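Beta-L-arabinobiosidase (Bacteroides thetaiotaomicron, PDB 5MQR) probably hydrolyses glycosidic bonds of complex plant pectin in a gut bacterium, as a beta-L-arabinobiosidase and possibly a sialidase. Local coordinates at residues 712-717 with 951-956; 718-723 with 1032-1037; 757-762 with 834-839; 829-834 with 851-856. All blocks are in the same frame, centred on the assembly; numbering follows the deposited sequence.

Contact 1. Residues 712-717 with 951-956; sequences IGHHIY and SAQTLT
His714 points its imidazole at the helix carrying Ala952 and Gln953, and one ring carbon does most of the touching. The ring meets Gln953 edge-on: CG of the glutamine lies near the imidazole plane, with His714 CE1 3.7 Å from Gln953 CG and His714 NE2 3.9 Å from the same carbon. The two side chains cross at about a right angle, and the imidazole and amide planes stand 75° apart, so the pair is not a stack. Ala952 comes from an oblique direction, its methyl CB 3.9 Å from His714 CE1.

The torsions account for this. In His714, CG is anti to the carbonyl carbon (chi1 -71°), which brings the ring across, although the chain does not leave the backbone straight toward 951-956. Gln953, extended beyond CG, offers its methylene flank to the ring while its amide passes on to Tyr825, where NE2 is hydrogen-bonded to the hydroxyl. Phe949 and Trp753 each meet the His714 ring edge-to-face, inside this helical glycoside hydrolase domain.

Across the two helices, 712-719 and 948-964, the chemistry is therefore dispersive: 951-956 offers the ring only carbon atoms, with no hydrogen bond between the segments. Within the contact the ring is steadied by shape alone; its aromatic neighbours and the polar partner of NE2 lie outside it.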
loop_
_atom_site.group_PDB
_atom_site.type_symbol
_atom_site.label_atom_id
_atom_site.label_comp_id
_atom_site.label_asym_id
_atom_site.label_seq_id
_atom_site.Cartn_x
_atom_site.Cartn_y
_atom_site.Cartn_z
ATOM N N ILE A 712 -4.135 -14.377 -34.878
ATOM C CA ILE A 712 -5.064 -14.864 -33.839
ATOM C C ILE A 712 -4.336 -15.219 -32.539
ATOM O O ILE A 712 -4.826 -14.911 -31.453
ATOM C CB ILE A 712 -5.909 -16.072 -34.303
ATOM C CG1 ILE A 712 -6.826 -15.669 -35.479
ATOM C CG2 ILE A 712 -6.760 -16.570 -33.141
ATOM C CD1 ILE A 712 -7.517 -16.824 -36.151
ATOM N N GLY A 713 -3.184 -15.885 -32.655
ATOM C CA GLY A 713 -2.373 -16.251 -31.484
ATOM C C GLY A 713 -2.026 -15.052 -30.592
ATOM O O GLY A 713 -2.243 -15.098 -29.385
ATOM N N HIS A 714 -1.535 -13.973 -31.215
ATOM C CA HIS A 714 -1.322 -12.692 -30.550
ATOM C C HIS A 714 -2.623 -12.133 -29.966
ATOM O O HIS A 714 -2.613 -11.650 -28.832
ATOM C CB HIS A 714 -0.743 -11.636 -31.511
ATOM C CG HIS A 714 0.683 -11.866 -31.917
ATOM N ND1 HIS A 714 1.671 -12.239 -31.031
ATOM C CD2 HIS A 714 1.298 -11.705 -33.112
ATOM C CE1 HIS A 714 2.829 -12.314 -31.663
ATOM N NE2 HIS A 714 2.632 -12.002 -32.931
ATOM N N HIS A 715 -3.721 -12.169 -30.739
ATOM C CA HIS A 715 -5.025 -11.666 -30.256
ATOM C C HIS A 715 -5.443 -12.326 -28.948
ATOM O O HIS A 715 -5.912 -11.657 -28.031
ATOM C CB HIS A 715 -6.150 -11.827 -31.289
ATOM C CG HIS A 715 -5.917 -11.060 -32.553
ATOM N ND1 HIS A 715 -6.590 -11.332 -33.722
ATOM C CD2 HIS A 715 -5.045 -10.057 -32.841
ATOM C CE1 HIS A 715 -6.160 -10.511 -34.670
ATOM N NE2 HIS A 715 -5.226 -9.724 -34.158
ATOM N N ILE A 716 -5.249 -13.635 -28.864
ATOM C CA ILE A 716 -5.641 -14.384 -27.678
ATOM C C ILE A 716 -4.687 -14.100 -26.528
ATOM O O ILE A 716 -5.130 -13.918 -25.391
ATOM C CB ILE A 716 -5.737 -15.890 -27.967
ATOM C CG1 ILE A 716 -6.848 -16.136 -28.990
ATOM C CG2 ILE A 716 -6.006 -16.669 -26.691
ATOM C CD1 ILE A 716 -6.800 -17.491 -29.653
ATOM N N TYR A 717 -3.389 -14.088 -26.810
ATOM C CA TYR A 717 -2.386 -13.821 -25.758
ATOM C C TYR A 717 -2.579 -12.426 -25.137
ATOM O O TYR A 717 -2.408 -12.254 -23.928
ATOM C CB TYR A 717 -0.952 -13.996 -26.261
ATOM C CG TYR A 717 -0.323 -15.382 -26.043
ATOM C CD1 TYR A 717 -0.643 -16.471 -26.846
ATOM C CD2 TYR A 717 0.651 -15.577 -25.049
ATOM C CE1 TYR A 717 -0.038 -17.703 -26.649
ATOM C CE2 TYR A 717 1.254 -16.794 -24.854
ATOM C CZ TYR A 717 0.903 -17.867 -25.643
ATOM O OH TYR A 717 1.516 -19.087 -25.395
ATOM N N SER A 951 8.657 -8.728 -33.194
ATOM C CA SER A 951 9.212 -8.260 -31.923
ATOM C C SER A 951 8.466 -8.930 -30.733
ATOM O O SER A 951 9.073 -9.389 -29.757
ATOM C CB SER A 951 9.127 -6.731 -31.830
ATOM O OG SER A 951 9.888 -6.131 -32.845
ATOM N N ALA A 952 7.152 -9.031 -30.856
ATOM C CA ALA A 952 6.342 -9.653 -29.817
ATOM C C ALA A 952 6.646 -11.139 -29.641
ATOM O O ALA A 952 6.726 -11.641 -28.489
ATOM C CB ALA A 952 4.860 -9.441 -30.097
ATOM N N GLN A 953 6.780 -11.843 -30.764
ATOM C CA GLN A 953 7.225 -13.231 -30.720
ATOM C C GLN A 953 8.602 -13.341 -30.038
ATOM O O GLN A 953 8.788 -14.153 -29.112
ATOM C CB GLN A 953 7.296 -13.839 -32.117
ATOM C CG GLN A 953 5.929 -14.112 -32.697
ATOM C CD GLN A 953 6.010 -14.770 -34.057
ATOM O OE1 GLN A 953 6.646 -14.245 -34.980
ATOM N NE2 GLN A 953 5.372 -15.946 -34.188
ATOM N N THR A 954 9.558 -12.551 -30.527
ATOM C CA THR A 954 10.906 -12.561 -29.988
ATOM C C THR A 954 10.953 -12.245 -28.468
ATOM O O THR A 954 11.637 -12.926 -27.699
ATOM C CB THR A 954 11.777 -11.562 -30.751
ATOM O OG1 THR A 954 11.757 -11.880 -32.148
ATOM C CG2 THR A 954 13.233 -11.567 -30.210
ATOM N N LEU A 955 10.222 -11.219 -28.056
ATOM C CA LEU A 955 10.193 -10.815 -26.646
ATOM C C LEU A 955 9.511 -11.841 -25.746
ATOM O O LEU A 955 9.908 -12.020 -24.606
ATOM C CB LEU A 955 9.557 -9.433 -26.505
ATOM C CG LEU A 955 10.475 -8.306 -26.985
ATOM C CD1 LEU A 955 9.691 -7.042 -27.318
ATOM C CD2 LEU A 955 11.565 -7.976 -25.975
ATOM N N THR A 956 8.499 -12.523 -26.275
ATOM C CA THR A 956 7.777 -13.555 -25.543
ATOM C C THR A 956 8.717 -14.708 -25.312
ATOM O O THR A 956 8.855 -15.209 -24.211
ATOM C CB THR A 956 6.517 -13.998 -26.321
ATOM O OG1 THR A 956 5.610 -12.893 -26.388
ATOM C CG2 THR A 956 5.802 -15.184 -25.643
#

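Contact 2. Residues 718-723 with 1032-1037; sequences ESRWLR and LRPRLD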
loop_
_atom_site.group_PDB
_atom_site.type_symbol
_atom_site.label_atom_id
_atom_site.label_comp_id
_atom_site.label_asym_id
_atom_site.label_seq_id
_atom_site.Cartn_x
_atom_site.Cartn_y
_atom_site.Cartn_z
ATOM N N GLU A 718 -2.947 -11.438 -25.953
ATOM C CA GLU A 718 -3.212 -10.104 -25.446
ATOM C C GLU A 718 -4.559 -10.025 -24.752
ATOM O O GLU A 718 -4.655 -9.470 -23.655
ATOM C CB GLU A 718 -3.176 -9.062 -26.552
ATOM C CG GLU A 718 -3.123 -7.605 -26.063
ATOM C CD GLU A 718 -1.705 -7.106 -25.801
ATOM O OE1 GLU A 718 -0.801 -7.947 -25.572
ATOM O OE2 GLU A 718 -1.487 -5.868 -25.841
ATOM N N SER A 719 -5.590 -10.555 -25.392
ATOM C CA SER A 719 -6.952 -10.380 -24.919
ATOM C C SER A 719 -7.302 -11.239 -23.716
ATOM O O SER A 719 -8.338 -11.021 -23.095
ATOM C CB SER A 719 -7.947 -10.639 -26.038
ATOM O OG SER A 719 -7.679 -9.781 -27.144
ATOM N N ARG A 720 -6.455 -12.212 -23.375
ATOM C CA ARG A 720 -6.756 -13.108 -22.254
ATOM C C ARG A 720 -6.803 -12.369 -20.914
ATOM O O ARG A 720 -7.355 -12.904 -19.960
ATOM C CB ARG A 720 -5.787 -14.289 -22.196
ATOM C CG ARG A 720 -4.356 -13.919 -21.819
ATOM C CD ARG A 720 -3.428 -15.117 -21.951
ATOM N NE ARG A 720 -2.017 -14.716 -21.879
ATOM C CZ ARG A 720 -1.010 -15.503 -21.484
ATOM N NH1 ARG A 720 -1.239 -16.744 -21.071
ATOM N NH2 ARG A 720 0.241 -15.029 -21.467
ATOM N N TRP A 721 -6.246 -11.150 -20.863
ATOM C CA TRP A 721 -6.210 -10.323 -19.651
ATOM C C TRP A 721 -7.437 -9.461 -19.419
ATOM O O TRP A 721 -7.575 -8.864 -18.349
ATOM C CB TRP A 721 -4.940 -9.449 -19.634
ATOM C CG TRP A 721 -3.719 -10.280 -19.703
ATOM C CD1 TRP A 721 -2.938 -10.484 -20.803
ATOM C CD2 TRP A 721 -3.161 -11.089 -18.660
ATOM N NE1 TRP A 721 -1.915 -11.337 -20.502
ATOM C CE2 TRP A 721 -2.033 -11.736 -19.195
ATOM C CE3 TRP A 721 -3.503 -11.329 -17.322
ATOM C CZ2 TRP A 721 -1.247 -12.604 -18.453
ATOM C CZ3 TRP A 721 -2.719 -12.195 -16.580
ATOM C CH2 TRP A 721 -1.591 -12.824 -17.153
ATOM N N LEU A 722 -8.321 -9.387 -20.413
ATOM C CA LEU A 722 -9.555 -8.629 -20.295
ATOM C C LEU A 722 -10.473 -9.346 -19.321
ATOM O O LEU A 722 -10.689 -10.549 -19.430
ATOM C CB LEU A 722 -10.249 -8.479 -21.647
ATOM C CG LEU A 722 -9.490 -7.784 -22.767
ATOM C CD1 LEU A 722 -10.340 -7.830 -24.018
ATOM C CD2 LEU A 722 -9.089 -6.362 -22.404
ATOM N N ARG A 723 -11.049 -8.590 -18.395
ATOM C CA ARG A 723 -11.743 -9.171 -17.250
ATOM C C ARG A 723 -13.103 -9.748 -17.624
ATOM O O ARG A 723 -13.499 -10.754 -17.069
ATOM C CB ARG A 723 -11.892 -8.130 -16.129
ATOM C CG ARG A 723 -10.567 -7.706 -15.468
ATOM C CD ARG A 723 -10.802 -6.642 -14.392
ATOM N NE ARG A 723 -11.654 -7.232 -13.361
ATOM C CZ ARG A 723 -11.224 -7.886 -12.287
ATOM N NH1 ARG A 723 -9.918 -8.004 -12.023
ATOM N NH2 ARG A 723 -12.111 -8.434 -11.469
ATOM N N LEU A 1032 4.432 -11.745 -14.263
ATOM C CA LEU A 1032 3.450 -12.755 -13.852
ATOM C C LEU A 1032 3.512 -13.924 -14.817
ATOM O O LEU A 1032 3.234 -13.753 -15.993
ATOM C CB LEU A 1032 2.039 -12.183 -13.822
ATOM C CG LEU A 1032 0.884 -13.157 -13.509
ATOM C CD1 LEU A 1032 1.016 -13.826 -12.146
ATOM C CD2 LEU A 1032 -0.430 -12.401 -13.587
ATOM N N ARG A 1033 3.877 -15.102 -14.317
ATOM C CA ARG A 1033 4.040 -16.289 -15.164
ATOM C C ARG A 1033 2.852 -17.243 -15.073
ATOM O O ARG A 1033 2.734 -18.003 -14.126
ATOM C CB ARG A 1033 5.334 -17.024 -14.786
ATOM C CG ARG A 1033 6.580 -16.122 -14.724
ATOM C CD ARG A 1033 6.948 -15.491 -16.064
ATOM N NE ARG A 1033 7.253 -16.500 -17.077
ATOM C CZ ARG A 1033 7.364 -16.266 -18.388
ATOM N NH1 ARG A 1033 7.199 -15.035 -18.894
ATOM N NH2 ARG A 1033 7.643 -17.275 -19.218
ATOM N N PRO A 1034 1.959 -17.217 -16.068
ATOM C CA PRO A 1034 0.735 -18.008 -15.869
ATOM C C PRO A 1034 0.997 -19.491 -15.766
ATOM O O PRO A 1034 1.926 -19.984 -16.392
ATOM C CB PRO A 1034 -0.101 -17.682 -17.116
ATOM C CG PRO A 1034 0.416 -16.345 -17.561
ATOM C CD PRO A 1034 1.885 -16.382 -17.281
ATOM N N ARG A 1035 0.200 -20.177 -14.955
ATOM C CA ARG A 1035 0.369 -21.603 -14.685
ATOM C C ARG A 1035 -0.956 -22.326 -14.649
ATOM O O ARG A 1035 -2.005 -21.714 -14.475
ATOM C CB ARG A 1035 1.043 -21.813 -13.333
ATOM C CG ARG A 1035 2.469 -21.308 -13.258
ATOM C CD ARG A 1035 2.850 -21.083 -11.824
ATOM N NE ARG A 1035 2.937 -22.347 -11.095
ATOM C CZ ARG A 1035 4.056 -22.892 -10.616
ATOM N NH1 ARG A 1035 5.237 -22.307 -10.764
ATOM N NH2 ARG A 1035 3.999 -24.057 -9.968
ATOM N N LEU A 1036 -0.888 -23.648 -14.766
ATOM C CA LEU A 1036 -2.071 -24.520 -14.690
ATOM C C LEU A 1036 -2.563 -24.749 -13.273
ATOM O O LEU A 1036 -3.717 -25.094 -13.082
ATOM C CB LEU A 1036 -1.762 -25.886 -15.298
ATOM C CG LEU A 1036 -1.362 -25.883 -16.768
ATOM C CD1 LEU A 1036 -0.668 -27.176 -17.143
ATOM C CD2 LEU A 1036 -2.575 -25.631 -17.642
ATOM N N ASP A 1037 -1.684 -24.592 -12.291
ATOM C CA ASP A 1037 -1.965 -24.995 -10.904
ATOM C C ASP A 1037 -2.406 -23.774 -10.071
ATOM O O ASP A 1037 -2.735 -22.737 -10.643
ATOM C CB ASP A 1037 -0.741 -25.750 -10.319
ATOM C CG ASP A 1037 0.500 -24.860 -10.150
ATOM O OD1 ASP A 1037 0.408 -23.629 -10.341
ATOM O OD2 ASP A 1037 1.585 -25.382 -9.817
#
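Arg720 and Trp721 occupy the two central positions of a type I beta turn, closed by Leu722 N to Ser719 O at 3.1 Å, and face a segment that holds extended backbone angles from Leu1032 to Arg1035. The turn belongs to the helical glycoside hydrolase domain, and the facing segment is consistent with the start of a family 65-type C-terminal domain. The backbones stay well apart, Arg720 CA and Pro1034 CA being 11.0 Å from each other. Trp721 meets Leu1032 obliquely, CZ3 to CD2 at 3.8 Å. Its side chain crosses that of Pro1034 at about a right angle, CH2 to CG at 4.1 Å, obliquely to the ring. Pro1034 CG also lies 3.9 Å from Arg720 NH1. Arg720 CG sits between the backbone N and the carbonyl carbon (chi1 69°), bringing its chain alongside Trp721, whose CZ2 lies over one guanidinium face, offset toward the rim. Asp1023 accepts from Trp721 NE1 and forms a salt bridge with Arg720 NH2, while Arg720 NH1 bonds Ala760 O. An alanine in place of Trp721 would probably open a gap beside Leu1032 and Pro1034 and leave Asp1023 without its indole donor. Beyond the contact, Arg1035 grips Asp1037 side-on, NE to OD1 at 2.9 Å and NH2 to OD2 at 2.8 Å.

Contact 3. Residues 757-762 with 834-839; sequences AVLARY and SIMGIL
Leu759 presses its branched end against Ile835, the two side chains crossing at about a right angle. Leu759 CD2 lies 3.9 Å from Ile835 CG2, and Leu759 CD1 is 4.1 Å from that same methyl, which is thus met by both prongs of the leucine. Nearer the leucine's root, the selenomethionine Met836 brings its terminal methyl CE to 4.1 Å from Leu759 CB; a bend about the last torsion (chi3 -104°) turns that methyl there. One turn along, Tyr762 and Leu839 approach from opposite directions, and Leu839 CD1 comes obliquely to 3.7 Å from Tyr762 CE2.

Behind these pairs stand helices 754-765 and 820-839. The axes of 757-762 and 834-839 pass 11.0 Å apart at 49° between their directions, a separation that large side chains fill. Leu1036, in the loop 1032-1037, touches Leu759, Tyr762 and Ile835 together. Met771 of helix 768-788 lies against both Met836 and Leu839, while Leu778 of that helix touches Met836.

No hydrogen bond joins the two segments. Their cohesion is apolar contact of methyls, one aromatic ring and a bent selenomethionine chain (a methionine in the natural protein), so its strength depends on shape rather than on direction.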
loop_
_atom_site.group_PDB
_atom_site.type_symbol
_atom_site.label_atom_id
_atom_site.label_comp_id
_atom_site.label_asym_id
_atom_site.label_seq_id
_atom_site.Cartn_x
_atom_site.Cartn_y
_atom_site.Cartn_z
ATOM N N ALA A 757 -2.365 -21.014 -27.847
ATOM C CA ALA A 757 -3.007 -19.789 -27.379
ATOM C C ALA A 757 -4.268 -20.038 -26.536
ATOM O O ALA A 757 -4.479 -19.344 -25.557
ATOM C CB ALA A 757 -3.310 -18.844 -28.545
ATOM N N VAL A 758 -5.089 -21.016 -26.905
ATOM C CA VAL A 758 -6.261 -21.369 -26.107
ATOM C C VAL A 758 -5.869 -21.938 -24.731
ATOM O O VAL A 758 -6.492 -21.575 -23.725
ATOM C CB VAL A 758 -7.223 -22.316 -26.865
ATOM C CG1 VAL A 758 -8.249 -22.951 -25.925
ATOM C CG2 VAL A 758 -7.929 -21.540 -27.950
ATOM N N LEU A 759 -4.862 -22.806 -24.670
ATOM C CA LEU A 759 -4.347 -23.230 -23.382
ATOM C C LEU A 759 -3.768 -22.018 -22.582
ATOM O O LEU A 759 -4.022 -21.903 -21.372
ATOM C CB LEU A 759 -3.326 -24.351 -23.539
ATOM C CG LEU A 759 -2.738 -24.906 -22.234
ATOM C CD1 LEU A 759 -3.838 -25.498 -21.363
ATOM C CD2 LEU A 759 -1.653 -25.931 -22.522
ATOM N N ALA A 760 -3.054 -21.103 -23.251
ATOM C CA ALA A 760 -2.535 -19.888 -22.583
ATOM C C ALA A 760 -3.666 -19.050 -21.953
ATOM O O ALA A 760 -3.492 -18.468 -20.878
ATOM C CB ALA A 760 -1.747 -19.032 -23.557
ATOM N N ARG A 761 -4.817 -18.995 -22.632
ATOM C CA ARG A 761 -5.967 -18.302 -22.096
ATOM C C ARG A 761 -6.433 -18.978 -20.835
ATOM O O ARG A 761 -6.650 -18.304 -19.838
ATOM C CB ARG A 761 -7.130 -18.228 -23.075
ATOM C CG ARG A 761 -8.148 -17.184 -22.653
ATOM C CD ARG A 761 -9.535 -17.503 -23.123
ATOM N NE ARG A 761 -10.481 -16.569 -22.530
ATOM C CZ ARG A 761 -11.778 -16.526 -22.802
ATOM N NH1 ARG A 761 -12.319 -17.357 -23.666
ATOM N NH2 ARG A 761 -12.538 -15.624 -22.196
ATOM N N TYR A 762 -6.595 -20.296 -20.891
ATOM C CA TYR A 762 -6.971 -21.085 -19.724
ATOM C C TYR A 762 -6.033 -20.888 -18.523
ATOM O O TYR A 762 -6.499 -20.764 -17.399
ATOM C CB TYR A 762 -7.123 -22.583 -20.074
ATOM C CG TYR A 762 -7.287 -23.447 -18.856
ATOM C CD1 TYR A 762 -8.480 -23.438 -18.137
ATOM C CD2 TYR A 762 -6.225 -24.244 -18.382
ATOM C CE1 TYR A 762 -8.625 -24.205 -16.969
ATOM C CE2 TYR A 762 -6.360 -25.018 -17.239
ATOM C CZ TYR A 762 -7.567 -24.994 -16.539
ATOM O OH TYR A 762 -7.717 -25.756 -15.427
ATOM N N SER A 834 -1.841 -32.090 -25.777
ATOM C CA SER A 834 -1.506 -33.161 -24.844
ATOM C C SER A 834 -1.956 -32.824 -23.431
ATOM O O SER A 834 -2.651 -33.612 -22.783
ATOM C CB SER A 834 -0.007 -33.454 -24.837
ATOM O OG SER A 834 0.271 -34.581 -24.021
ATOM N N ILE A 835 -1.555 -31.640 -22.974
ATOM C CA ILE A 835 -2.009 -31.106 -21.678
ATOM C C ILE A 835 -3.544 -31.062 -21.599
ATOM O O ILE A 835 -4.099 -31.483 -20.604
ATOM C CB ILE A 835 -1.361 -29.743 -21.361
ATOM C CG1 ILE A 835 0.128 -29.936 -21.033
ATOM C CG2 ILE A 835 -2.067 -29.037 -20.200
ATOM C CD1 ILE A 835 0.969 -28.680 -21.154
HETATM N N MSE A 836 -4.224 -30.627 -22.652
HETATM C CA MSE A 836 -5.700 -30.626 -22.654
HETATM C C MSE A 836 -6.291 -32.010 -22.578
HETATM O O MSE A 836 -7.392 -32.176 -22.078
HETATM C CB MSE A 836 -6.296 -29.869 -23.853
HETATM C CG MSE A 836 -5.982 -28.382 -23.693
HETATM SE SE MSE A 836 -6.731 -27.307 -25.170
HETATM C CE MSE A 836 -5.094 -26.955 -26.198
ATOM N N GLY A 837 -5.589 -33.008 -23.111
ATOM C CA GLY A 837 -5.958 -34.408 -22.939
ATOM C C GLY A 837 -5.952 -34.834 -21.481
ATOM O O GLY A 837 -6.907 -35.443 -21.011
ATOM N N ILE A 838 -4.890 -34.490 -20.755
ATOM C CA ILE A 838 -4.793 -34.814 -19.328
ATOM C C ILE A 838 -5.908 -34.124 -18.529
ATOM O O ILE A 838 -6.522 -34.752 -17.680
ATOM C CB ILE A 838 -3.427 -34.431 -18.734
ATOM C CG1 ILE A 838 -2.311 -35.252 -19.398
ATOM C CG2 ILE A 838 -3.413 -34.644 -17.215
ATOM C CD1 ILE A 838 -0.946 -34.583 -19.297
ATOM N N LEU A 839 -6.171 -32.841 -18.819
ATOM C CA LEU A 839 -7.246 -32.091 -18.143
ATOM C C LEU A 839 -8.644 -32.626 -18.523
ATOM O O LEU A 839 -9.559 -32.550 -17.722
ATOM C CB LEU A 839 -7.133 -30.585 -18.448
ATOM C CG LEU A 839 -5.830 -29.869 -18.020
ATOM C CD1 LEU A 839 -5.832 -28.435 -18.506
ATOM C CD2 LEU A 839 -5.577 -29.905 -16.514
#

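Contact 4. Residues 829-834 with 851-856; sequences NAKALS and MRADTL
Arg852 carries CG anti to its carbonyl carbon (chi1 -72°) and then runs extended to NE, which draws the guanidinium away from the helix it faces and leaves the CB methylene to touch Ala830, CB to CB at 4.0 Å. Lys831 also leads its chain away, by an unusual chi1 of -144°, and its backbone is what approaches the partner, with Lys831 N 4.0 Å from Ala853 CB.

Between these long residues the two alanines make the intimate contact. Ala830 CB lies 4.0 Å from Ala853 CB and 3.8 Å from Ala853 N, so each methyl rests on the other helix's backbone as well as on its small partner. The CA atoms of Ala830 and Ala853 are consequently 5.2 Å apart, and the segment axes approach to 8.0 Å.

The guanidinium, led away from 829-834, is held in turn: Arg852 NE forms a salt bridge with Glu786, and Tyr849 makes a cation-pi contact with the same arginine. Tyr782 of helix 768-788 touches Ala830, Arg852 and Leu856. Farther round the second helix, Thr855 OG1 bonds Met851 O at 2.7 Å, reaching it from the face opposite to Thr855 N.

Segments 829-834 and 851-856 run at 154° between their directions, close to antiparallel, and their helices 820-839 and 843-864 follow each other in the chain after a short turn. The result is a close antiparallel helical hairpin, consistent with the (alpha/alpha)6 toroid known from six-hairpin glycosidases.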
loop_
_atom_site.group_PDB
_atom_site.type_symbol
_atom_site.label_atom_id
_atom_site.label_comp_id
_atom_site.label_asym_id
_atom_site.label_seq_id
_atom_site.Cartn_x
_atom_site.Cartn_y
_atom_site.Cartn_z
ATOM N N ASN A 829 1.240 -26.470 -30.411
ATOM C CA ASN A 829 -0.162 -26.924 -30.461
ATOM C C ASN A 829 -0.293 -28.346 -29.968
ATOM O O ASN A 829 -1.197 -28.664 -29.194
ATOM C CB ASN A 829 -0.739 -26.843 -31.870
ATOM C CG ASN A 829 -0.900 -25.428 -32.362
ATOM O OD1 ASN A 829 -1.117 -24.496 -31.585
ATOM N ND2 ASN A 829 -0.809 -25.262 -33.676
ATOM N N ALA A 830 0.633 -29.182 -30.412
ATOM C CA ALA A 830 0.727 -30.569 -29.957
ATOM C C ALA A 830 0.925 -30.641 -28.452
ATOM O O ALA A 830 0.210 -31.361 -27.773
ATOM C CB ALA A 830 1.849 -31.294 -30.682
ATOM N N LYS A 831 1.869 -29.871 -27.925
ATOM C CA LYS A 831 2.144 -29.892 -26.494
ATOM C C LYS A 831 0.896 -29.457 -25.719
ATOM O O LYS A 831 0.544 -30.067 -24.716
ATOM C CB LYS A 831 3.299 -28.957 -26.136
ATOM C CG LYS A 831 4.188 -29.468 -25.012
ATOM C CD LYS A 831 4.696 -28.391 -24.060
ATOM C CE LYS A 831 5.294 -27.155 -24.744
ATOM N NZ LYS A 831 5.538 -26.115 -23.695
ATOM N N ALA A 832 0.234 -28.412 -26.208
ATOM C CA ALA A 832 -0.947 -27.857 -25.553
ATOM C C ALA A 832 -2.110 -28.836 -25.603
ATOM O O ALA A 832 -2.821 -28.988 -24.617
ATOM C CB ALA A 832 -1.339 -26.527 -26.177
ATOM N N LEU A 833 -2.298 -29.498 -26.741
ATOM C CA LEU A 833 -3.360 -30.482 -26.861
ATOM C C LEU A 833 -3.102 -31.709 -25.984
ATOM O O LEU A 833 -4.047 -32.284 -25.491
ATOM C CB LEU A 833 -3.596 -30.884 -28.330
ATOM C CG LEU A 833 -4.471 -29.895 -29.115
ATOM C CD1 LEU A 833 -4.263 -30.045 -30.607
ATOM C CD2 LEU A 833 -5.945 -30.087 -28.786
ATOM N N SER A 834 -1.841 -32.090 -25.777
ATOM C CA SER A 834 -1.506 -33.161 -24.844
ATOM C C SER A 834 -1.956 -32.824 -23.431
ATOM O O SER A 834 -2.651 -33.612 -22.783
ATOM C CB SER A 834 -0.007 -33.454 -24.837
ATOM O OG SER A 834 0.271 -34.581 -24.021
HETATM N N MSE A 851 3.351 -37.511 -28.171
HETATM C CA MSE A 851 4.220 -38.124 -29.180
HETATM C C MSE A 851 4.497 -37.208 -30.337
HETATM O O MSE A 851 5.617 -37.203 -30.843
HETATM C CB MSE A 851 3.591 -39.341 -29.834
HETATM C CG MSE A 851 3.547 -40.544 -28.916
HETATM SE SE MSE A 851 5.337 -41.246 -28.498
HETATM C CE MSE A 851 6.111 -41.504 -30.300
ATOM N N ARG A 852 3.479 -36.473 -30.793
ATOM C CA ARG A 852 3.659 -35.500 -31.885
ATOM C C ARG A 852 4.603 -34.374 -31.482
ATOM O O ARG A 852 5.422 -33.926 -32.287
ATOM C CB ARG A 852 2.335 -34.904 -32.344
ATOM C CG ARG A 852 1.476 -35.868 -33.128
ATOM C CD ARG A 852 0.101 -35.262 -33.217
ATOM N NE ARG A 852 -0.721 -35.851 -34.256
ATOM C CZ ARG A 852 -1.828 -36.573 -34.077
ATOM N NH1 ARG A 852 -2.307 -36.879 -32.863
ATOM N NH2 ARG A 852 -2.470 -37.017 -35.154
ATOM N N ALA A 853 4.479 -33.948 -30.230
ATOM C CA ALA A 853 5.361 -32.938 -29.655
ATOM C C ALA A 853 6.807 -33.442 -29.568
ATOM O O ALA A 853 7.685 -32.783 -30.076
ATOM C CB ALA A 853 4.850 -32.463 -28.298
ATOM N N ASP A 854 7.058 -34.606 -28.980
ATOM C CA ASP A 854 8.430 -35.136 -28.945
ATOM C C ASP A 854 9.006 -35.264 -30.365
ATOM O O ASP A 854 10.172 -34.923 -30.589
ATOM C CB ASP A 854 8.527 -36.511 -28.271
ATOM C CG ASP A 854 8.082 -36.503 -26.818
ATOM O OD1 ASP A 854 8.114 -35.437 -26.179
ATOM O OD2 ASP A 854 7.683 -37.591 -26.317
ATOM N N THR A 855 8.193 -35.766 -31.300
ATOM C CA THR A 855 8.609 -35.944 -32.699
ATOM C C THR A 855 9.087 -34.620 -33.271
ATOM O O THR A 855 10.184 -34.559 -33.793
ATOM C CB THR A 855 7.473 -36.515 -33.579
ATOM O OG1 THR A 855 7.071 -37.788 -33.071
ATOM C CG2 THR A 855 7.911 -36.686 -35.043
ATOM N N LEU A 856 8.286 -33.564 -33.120
ATOM C CA LEU A 856 8.591 -32.253 -33.713
ATOM C C LEU A 856 9.741 -31.544 -33.026
ATOM O O LEU A 856 10.545 -30.893 -33.671
ATOM C CB LEU A 856 7.365 -31.346 -33.707
ATOM C CG LEU A 856 6.248 -31.769 -34.658
ATOM C CD1 LEU A 856 4.958 -31.018 -34.359
ATOM C CD2 LEU A 856 6.659 -31.557 -36.108
#

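Contacts 1, 2 and 3 are buried, whereas contact 4 is partly buried and has exposed residues along one side. Contacts 1 and 2 divide helix 712-719 and the turn after it, the first reaching another helix of the same domain and the second what is probably the C-terminal domain. Contacts 3 and 4 use helix 820-839 and share Ser834; Leu759 of contact 3 touches Ala832 of contact 4. Chemistry follows place: an imidazole among carbons in contact 1, an indole and a proline at the likely domain boundary in contact 2, bulky aliphatics in contact 3, alanines in contact 4. Arg720 and Leu1036 tie contact 2 to contact 3, and Tyr717 packs contact 1 onto contact 3.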